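Local coordinates for protein carboxypeptidase D (Drosophila melanogaster, PDB 3MN8) that removes C-terminal arginine or lysine residues from peptides and proteins with a catalytic zinc ion, here in its first, active carboxypeptidase-like domain, which a transthyretin-like domain follows, at residues A[219-224]-A[260-265]; A[251-256]-A[274-279]. All coordinates share one frame; numbering follows the deposited sequence.

Interaction 1 of 2, residues A[219-224]-A[260-265]; sequences GAVVAS and PIMRKG
V221 and M262 carry this contact, which holds no hydrogen bond between 219-224 and 260-265; their CA atoms are the nearest pair across it. The CG1 methyl of V221 lies anti to the backbone N (chi1 -163°) and projects at M262, reaching its CE at 3.7 Å and its CB at 3.8 Å. I261 adds a looser touch at the margin, its CG2 lying 4.4 Å from V221 CG1. The side chains of V221 and M262 cross obliquely.

The second kind of contact is methionine against backbone. M262 is extended as far as SD and bends at chi3 (-61°), which places CE beside V221 and the peptide that follows it, 3.7 Å from V222 N. Its SD comes to 3.9 Å from A223 N, and A223 CB closes on the same sulphur at 4.2 Å. A223 N itself is hydrogen-bonded to the backbone of G275.

In the M14 carboxypeptidase fold, 219-224 runs just after the zinc ligand H217 and leads into strand 222-225 of the central mixed sheet, while 260-265 belongs to the loop that leaves helix 245-257. The CB of V222 points away from this loop, and its side chain packs on E305, the predicted proton donor/acceptor.

Polar links come from a third segment: N267 ND2 donates to I261 O and, weakly, to V221 O, bridging the two backbones. M262 also packs on Y255 and S256 of helix 245-257.

Interaction 2 of 2, residues A[251-256]-A[274-279]; sequences LAHTYS and GGITNG. With GEM ((2-guanidinoethylmercapto)succinic acid), chain G.
Helix 245-257 packs here against the edge strand 276-278 of the central sheet of the carboxypeptidase domain, and I276 fills the interface opposite A252, H253 and S256. The short axes run nearly antiparallel (152°), 8.7 Å apart. I276 splits its branches: CG2 meets A252 CB at 3.6 Å and S256 CB at 3.9 Å, whereas chi1 (67°) sets CG1 between the backbone N and the carbonyl carbon, and the extended chi2 (174°) then puts CD1 over one face of the H253 imidazole. That methyl makes a CH-pi contact 3.5 Å from the ring centroid, displaced toward the rim, and the two side chains cross at about a right angle. Replacing H253 by an alanine removes the imidazole and would probably open a gap over I276 CD1, leaving that methyl without its ring face.

The one hydrogen bond across runs from S256 OG, anti to its own backbone N, to G274 O (2.9 Å). G275 CA lies 3.4 Å from the same hydroxyl, and a CB on this residue, which has positive phi, would run into S256 OG.

Past the strand, N278 caps helix 279-282 through OD1, and G279 O accepts a 3.0 Å bond from N2 of the bound guanidino inhibitor. The guanidino group thus donates an N-H to a backbone carbonyl, a polar acceptor consistent with an enzyme that removes basic C-terminal residues, arginine or lysine.

Overall arrangement
From the N terminus, the chain passes through 219-224 into strand 222-225, then helix 245-257 with its segment 251-256, the loop 260-265, and finally 274-279 on strand 276-278. Interaction 1 closes a loop of 35 residues that contains the helix, and interaction 2 one of 17 residues that contains loop 260-265; their segments alternate, so the loops cross rather than nest. The two centres lie about 8 Å apart. Strands 222-225 and 276-278 are parallel neighbours at one margin of the sheet, probably hydrogen-bonded between A223 O and T277 N. Strand, helix and loop are thereby tied together beside the inhibitor pocket.

Interaction 1 of 2, residues A[219-224]-A[260-265]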
ATOM      1  N   GLY A 219     -16.860  -5.380  -2.291  1.00 36.51           N
ATOM      2  CA  GLY A 219     -18.135  -4.727  -2.490  1.00 36.67           C
ATOM      3  C   GLY A 219     -18.228  -4.326  -3.939  1.00 53.73           C
ATOM      4  O   GLY A 219     -19.315  -4.190  -4.509  1.00 61.87           O
ATOM      5  N   ALA A 220     -17.066  -4.152  -4.550  1.00 41.67           N
ATOM      6  CA  ALA A 220     -17.028  -3.774  -5.948  1.00 47.76           C
ATOM      7  C   ALA A 220     -15.692  -4.197  -6.517  1.00 42.62           C
ATOM      8  O   ALA A 220     -14.867  -4.750  -5.801  1.00 41.77           O
ATOM      9  CB  ALA A 220     -17.247  -2.267  -6.102  1.00 48.05           C
ATOM     10  N   VAL A 221     -15.493  -3.942  -7.808  1.00 45.81           N
ATOM     11  CA  VAL A 221     -14.269  -4.321  -8.498  1.00 42.40           C
ATOM     12  C   VAL A 221     -13.683  -3.111  -9.220  1.00 48.03           C
ATOM     13  O   VAL A 221     -14.101  -2.785 -10.335  1.00 51.13           O
ATOM     14  CB  VAL A 221     -14.530  -5.428  -9.527  1.00 37.22           C
ATOM     15  CG1 VAL A 221     -13.216  -6.085  -9.916  1.00 38.12           C
ATOM     16  CG2 VAL A 221     -15.503  -6.465  -8.969  1.00 38.65           C
ATOM     17  N   VAL A 222     -12.712  -2.450  -8.591  1.00 45.46           N
ATOM     18  CA  VAL A 222     -12.200  -1.182  -9.114  1.00 49.34           C
ATOM     19  C   VAL A 222     -10.947  -0.710  -8.374  1.00 45.25           C
ATOM     20  O   VAL A 222     -10.739  -1.030  -7.200  1.00 48.10           O
ATOM     21  CB  VAL A 222     -13.282  -0.061  -9.016  1.00 51.47           C
ATOM     22  CG1 VAL A 222     -13.542   0.299  -7.545  1.00 47.02           C
ATOM     23  CG2 VAL A 222     -12.898   1.194  -9.838  1.00 44.97           C
ATOM     24  N   ALA A 223     -10.130   0.070  -9.072  1.00 33.54           N
ATOM     25  CA  ALA A 223      -8.920   0.634  -8.510  1.00 37.46           C
ATOM     26  C   ALA A 223      -9.138   2.128  -8.221  1.00 46.20           C
ATOM     27  O   ALA A 223      -9.275   2.945  -9.150  1.00 28.00           O
ATOM     28  CB  ALA A 223      -7.762   0.422  -9.475  1.00 33.33           C
ATOM     29  N   SER A 224      -9.173   2.459  -6.926  1.00 39.73           N
ATOM     30  CA  SER A 224      -9.518   3.795  -6.440  1.00 22.52           C
ATOM     31  C   SER A 224      -8.317   4.491  -5.821  1.00 29.27           C
ATOM     32  O   SER A 224      -7.523   3.871  -5.117  1.00 36.36           O
ATOM     33  CB  SER A 224     -10.635   3.698  -5.393  1.00 37.89           C
ATOM     34  OG  SER A 224     -11.056   4.976  -4.928  1.00 55.16           O
ATOM     35  N   PRO A 260      -8.179  -9.134 -15.399  1.00 59.21           N
ATOM     36  CA  PRO A 260      -9.050  -9.486 -16.531  1.00 58.57           C
ATOM     37  C   PRO A 260     -10.492  -9.000 -16.392  1.00 52.24           C
ATOM     38  O   PRO A 260     -11.179  -8.871 -17.398  1.00 56.77           O
ATOM     39  CB  PRO A 260      -9.035 -11.016 -16.520  1.00 53.34           C
ATOM     40  CG  PRO A 260      -7.759 -11.379 -15.848  1.00 59.28           C
ATOM     41  CD  PRO A 260      -7.520 -10.314 -14.814  1.00 51.85           C
ATOM     42  N   ILE A 261     -10.946  -8.756 -15.168  1.00 54.69           N
ATOM     43  CA  ILE A 261     -12.349  -8.407 -14.921  1.00 61.17           C
ATOM     44  C   ILE A 261     -12.531  -6.939 -14.537  1.00 49.52           C
ATOM     45  O   ILE A 261     -13.459  -6.262 -15.008  1.00 47.56           O
ATOM     46  CB  ILE A 261     -12.967  -9.313 -13.823  1.00 62.11           C
ATOM     47  CG1 ILE A 261     -13.158 -10.739 -14.355  1.00 50.65           C
ATOM     48  CG2 ILE A 261     -14.291  -8.729 -13.306  1.00 54.93           C
ATOM     49  CD1 ILE A 261     -13.569 -11.729 -13.290  1.00 55.57           C
ATOM     50  N   MET A 262     -11.636  -6.467 -13.673  1.00 44.72           N
ATOM     51  CA  MET A 262     -11.560  -5.058 -13.285  1.00 46.14           C
ATOM     52  C   MET A 262     -11.321  -4.153 -14.497  1.00 46.00           C
ATOM     53  O   MET A 262     -11.928  -3.097 -14.613  1.00 55.86           O
ATOM     54  CB  MET A 262     -10.444  -4.867 -12.248  1.00 39.27           C
ATOM     55  CG  MET A 262     -10.374  -3.480 -11.624  1.00 29.59           C
ATOM     56  SD  MET A 262      -9.131  -3.464 -10.312  1.00 54.48           S
ATOM     57  CE  MET A 262      -9.821  -4.694  -9.214  1.00 30.69           C
ATOM     58  N   ARG A 263     -10.439  -4.583 -15.394  1.00 50.42           N
ATOM     59  CA  ARG A 263     -10.142  -3.880 -16.640  1.00 48.10           C
ATOM     60  C   ARG A 263     -11.392  -3.477 -17.424  1.00 48.16           C
ATOM     61  O   ARG A 263     -11.336  -2.570 -18.248  1.00 63.91           O
ATOM     62  CB  ARG A 263      -9.251  -4.769 -17.512  1.00 52.24           C
ATOM     63  CG  ARG A 263      -8.753  -4.146 -18.793  1.00 64.37           C
ATOM     64  CD  ARG A 263      -7.719  -5.057 -19.444  1.00 80.00           C
ATOM     65  NE  ARG A 263      -8.252  -6.390 -19.738  1.00 86.44           N
ATOM     66  CZ  ARG A 263      -7.638  -7.537 -19.444  1.00 75.15           C
ATOM     67  NH1 ARG A 263      -6.461  -7.533 -18.836  1.00 63.40           N
ATOM     68  NH2 ARG A 263      -8.201  -8.696 -19.760  1.00 71.80           N
ATOM     69  N   LYS A 264     -12.513  -4.147 -17.171  1.00 61.39           N
ATOM     70  CA  LYS A 264     -13.737  -3.951 -17.965  1.00 71.93           C
ATOM     71  C   LYS A 264     -14.539  -2.703 -17.591  1.00 65.57           C
ATOM     72  O   LYS A 264     -14.913  -1.902 -18.455  1.00 65.83           O
ATOM     73  CB  LYS A 264     -14.623  -5.195 -17.889  1.00 68.12           C
ATOM     74  CG  LYS A 264     -13.919  -6.453 -18.371  1.00 67.87           C
ATOM     75  CD  LYS A 264     -14.865  -7.633 -18.447  1.00 75.48           C
ATOM     76  CE  LYS A 264     -14.208  -8.797 -19.167  1.00 81.38           C
ATOM     77  NZ  LYS A 264     -13.795  -8.423 -20.552  1.00 89.11           N
ATOM     78  N   GLY A 265     -14.820  -2.549 -16.304  1.00 58.63           N
ATOM     79  CA  GLY A 265     -15.347  -1.296 -15.805  1.00 50.71           C
ATOM     80  C   GLY A 265     -16.829  -1.298 -15.547  1.00 55.18           C
ATOM     81  O   GLY A 265     -17.384  -0.270 -15.152  1.00 56.99           O
TER

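Interaction 2 of 2, residues A[251-256]-A[274-279]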
ATOM      1  N   LEU A 251      -0.698   4.044 -11.295  1.00 29.08           N
ATOM      2  CA  LEU A 251      -0.791   2.979 -10.310  1.00 30.20           C
ATOM      3  C   LEU A 251      -2.096   2.221 -10.438  1.00 29.51           C
ATOM      4  O   LEU A 251      -2.107   1.001 -10.599  1.00 42.89           O
ATOM      5  CB  LEU A 251      -0.658   3.552  -8.904  1.00 40.57           C
ATOM      6  CG  LEU A 251       0.713   4.172  -8.648  1.00 43.76           C
ATOM      7  CD1 LEU A 251       0.766   4.862  -7.295  1.00 42.98           C
ATOM      8  CD2 LEU A 251       1.818   3.124  -8.803  1.00 25.19           C
ATOM      9  N   ALA A 252      -3.201   2.950 -10.361  1.00 36.15           N
ATOM     10  CA  ALA A 252      -4.524   2.349 -10.497  1.00 42.82           C
ATOM     11  C   ALA A 252      -4.660   1.542 -11.784  1.00 44.18           C
ATOM     12  O   ALA A 252      -5.286   0.474 -11.793  1.00 48.63           O
ATOM     13  CB  ALA A 252      -5.607   3.429 -10.427  1.00 37.44           C
ATOM     14  N   HIS A 253      -4.086   2.058 -12.871  1.00 33.72           N
ATOM     15  CA  HIS A 253      -4.193   1.391 -14.166  1.00 35.14           C
ATOM     16  C   HIS A 253      -3.325   0.158 -14.208  1.00 42.38           C
ATOM     17  O   HIS A 253      -3.704  -0.847 -14.812  1.00 44.62           O
ATOM     18  CB  HIS A 253      -3.818   2.321 -15.313  1.00 33.10           C
ATOM     19  CG  HIS A 253      -4.994   3.016 -15.935  1.00 46.40           C
ATOM     20  ND1 HIS A 253      -5.087   4.390 -16.032  1.00 42.48           N
ATOM     21  CD2 HIS A 253      -6.129   2.524 -16.491  1.00 49.70           C
ATOM     22  CE1 HIS A 253      -6.227   4.716 -16.615  1.00 38.03           C
ATOM     23  NE2 HIS A 253      -6.876   3.601 -16.907  1.00 56.12           N
ATOM     24  N   THR A 254      -2.166   0.233 -13.559  1.00 28.97           N
ATOM     25  CA  THR A 254      -1.289  -0.929 -13.453  1.00 31.81           C
ATOM     26  C   THR A 254      -2.036  -2.141 -12.902  1.00 36.78           C
ATOM     27  O   THR A 254      -1.894  -3.251 -13.406  1.00 41.32           O
ATOM     28  CB  THR A 254      -0.100  -0.670 -12.530  1.00 28.16           C
ATOM     29  OG1 THR A 254       0.630   0.471 -12.993  1.00 33.60           O
ATOM     30  CG2 THR A 254       0.806  -1.879 -12.514  1.00 24.32           C
ATOM     31  N   TYR A 255      -2.827  -1.928 -11.855  1.00 35.58           N
ATOM     32  CA  TYR A 255      -3.568  -3.023 -11.239  1.00 36.96           C
ATOM     33  C   TYR A 255      -4.755  -3.452 -12.107  1.00 39.92           C
ATOM     34  O   TYR A 255      -4.944  -4.638 -12.394  1.00 42.21           O
ATOM     35  CB  TYR A 255      -4.046  -2.633  -9.833  1.00 33.04           C
ATOM     36  CG  TYR A 255      -4.461  -3.823  -9.000  1.00 39.58           C
ATOM     37  CD1 TYR A 255      -5.700  -4.440  -9.202  1.00 49.18           C
ATOM     38  CD2 TYR A 255      -3.610  -4.344  -8.022  1.00 27.84           C
ATOM     39  CE1 TYR A 255      -6.088  -5.544  -8.445  1.00 47.49           C
ATOM     40  CE2 TYR A 255      -3.983  -5.448  -7.259  1.00 34.30           C
ATOM     41  CZ  TYR A 255      -5.226  -6.045  -7.477  1.00 41.73           C
ATOM     42  OH  TYR A 255      -5.608  -7.137  -6.730  1.00 34.35           O
ATOM     43  N   SER A 256      -5.554  -2.482 -12.529  1.00 39.90           N
ATOM     44  CA  SER A 256      -6.753  -2.806 -13.276  1.00 38.25           C
ATOM     45  C   SER A 256      -6.391  -3.409 -14.633  1.00 49.25           C
ATOM     46  O   SER A 256      -6.945  -4.436 -15.032  1.00 53.36           O
ATOM     47  CB  SER A 256      -7.628  -1.562 -13.440  1.00 39.78           C
ATOM     48  OG  SER A 256      -8.871  -1.885 -14.041  1.00 55.72           O
ATOM     49  N   GLY A 274     -12.155   2.184 -17.490  1.00 56.57           N
ATOM     50  CA  GLY A 274     -10.826   1.608 -17.377  1.00 53.27           C
ATOM     51  C   GLY A 274     -10.658   0.837 -16.081  1.00 53.00           C
ATOM     52  O   GLY A 274      -9.572   0.333 -15.763  1.00 43.52           O
ATOM     53  N   GLY A 275     -11.748   0.754 -15.328  1.00 44.77           N
ATOM     54  CA  GLY A 275     -11.764  -0.008 -14.096  1.00 40.49           C
ATOM     55  C   GLY A 275     -11.130   0.705 -12.924  1.00 42.82           C
ATOM     56  O   GLY A 275     -10.822   0.086 -11.910  1.00 45.66           O
ATOM     57  N   ILE A 276     -10.934   2.010 -13.062  1.00 44.60           N
ATOM     58  CA  ILE A 276     -10.402   2.812 -11.973  1.00 46.27           C
ATOM     59  C   ILE A 276     -11.310   4.006 -11.716  1.00 45.98           C
ATOM     60  O   ILE A 276     -12.128   4.374 -12.568  1.00 49.95           O
ATOM     61  CB  ILE A 276      -9.002   3.335 -12.293  1.00 42.17           C
ATOM     62  CG1 ILE A 276      -9.080   4.342 -13.436  1.00 42.17           C
ATOM     63  CG2 ILE A 276      -8.081   2.188 -12.667  1.00 47.99           C
ATOM     64  CD1 ILE A 276      -7.771   5.006 -13.730  1.00 39.83           C
ATOM     65  N   THR A 277     -11.156   4.611 -10.540  1.00 41.70           N
ATOM     66  CA  THR A 277     -11.935   5.789 -10.179  1.00 42.91           C
ATOM     67  C   THR A 277     -11.285   6.594  -9.077  1.00 48.23           C
ATOM     68  O   THR A 277     -10.509   6.077  -8.281  1.00 59.57           O
ATOM     69  CB  THR A 277     -13.337   5.428  -9.680  1.00 42.21           C
ATOM     70  OG1 THR A 277     -14.089   6.636  -9.493  1.00 48.84           O
ATOM     71  CG2 THR A 277     -13.254   4.669  -8.350  1.00 32.37           C
ATOM     72  N   ASN A 278     -11.613   7.875  -9.040  1.00 47.91           N
ATOM     73  CA  ASN A 278     -11.183   8.751  -7.972  1.00 32.43           C
ATOM     74  C   ASN A 278     -12.115   8.493  -6.800  1.00 49.88           C
ATOM     75  O   ASN A 278     -13.335   8.404  -6.988  1.00 63.01           O
ATOM     76  CB  ASN A 278     -11.285  10.197  -8.452  1.00 23.93           C
ATOM     77  CG  ASN A 278     -11.060  11.196  -7.358  1.00 39.41           C
ATOM     78  OD1 ASN A 278     -11.900  12.069  -7.146  1.00 49.00           O
ATOM     79  ND2 ASN A 278      -9.922  11.101  -6.664  1.00 28.18           N
ATOM     80  N   GLY A 279     -11.558   8.343  -5.598  1.00 35.07           N
ATOM     81  CA  GLY A 279     -12.384   8.101  -4.423  1.00 33.70           C
ATOM     82  C   GLY A 279     -13.583   9.043  -4.356  1.00 44.20           C
ATOM     83  O   GLY A 279     -14.751   8.618  -4.431  1.00 34.92           O
TER
HETATM   84  C8  GEM G 601     -15.174   2.621   0.650  1.00 57.00           C
HETATM   85  S7  GEM G 601     -13.429   2.869   0.482  1.00 57.42           S
HETATM   86  C6  GEM G 601     -13.279   2.930  -1.281  1.00 51.59           C
HETATM   87  C5  GEM G 601     -14.196   3.957  -1.941  1.00 34.21           C
HETATM   88  N3  GEM G 601     -13.705   5.278  -1.583  1.00 36.03           N
HETATM   89  C1  GEM G 601     -14.307   6.442  -1.804  1.00 43.13           C
HETATM   90  N4  GEM G 601     -13.736   7.576  -1.418  1.00 32.44           N
HETATM   91  N2  GEM G 601     -15.490   6.476  -2.409  1.00 48.23           N
HETATM   92  C9  GEM G 601     -15.512   2.794   2.107  1.00 64.36           C
HETATM   93  O14 GEM G 601     -14.571   2.962   2.914  1.00 32.86           O
HETATM   94  O15 GEM G 601     -16.710   2.775   2.460  1.00 65.33           O
HETATM   95  C10 GEM G 601     -15.651   1.263   0.106  1.00 45.92           C
HETATM   96  C11 GEM G 601     -15.204   0.021   0.867  1.00 54.16           C
HETATM   97  O12 GEM G 601     -14.710  -0.919   0.197  1.00 39.20           O
HETATM   98  O13 GEM G 601     -15.372  -0.048   2.111  1.00 33.28           O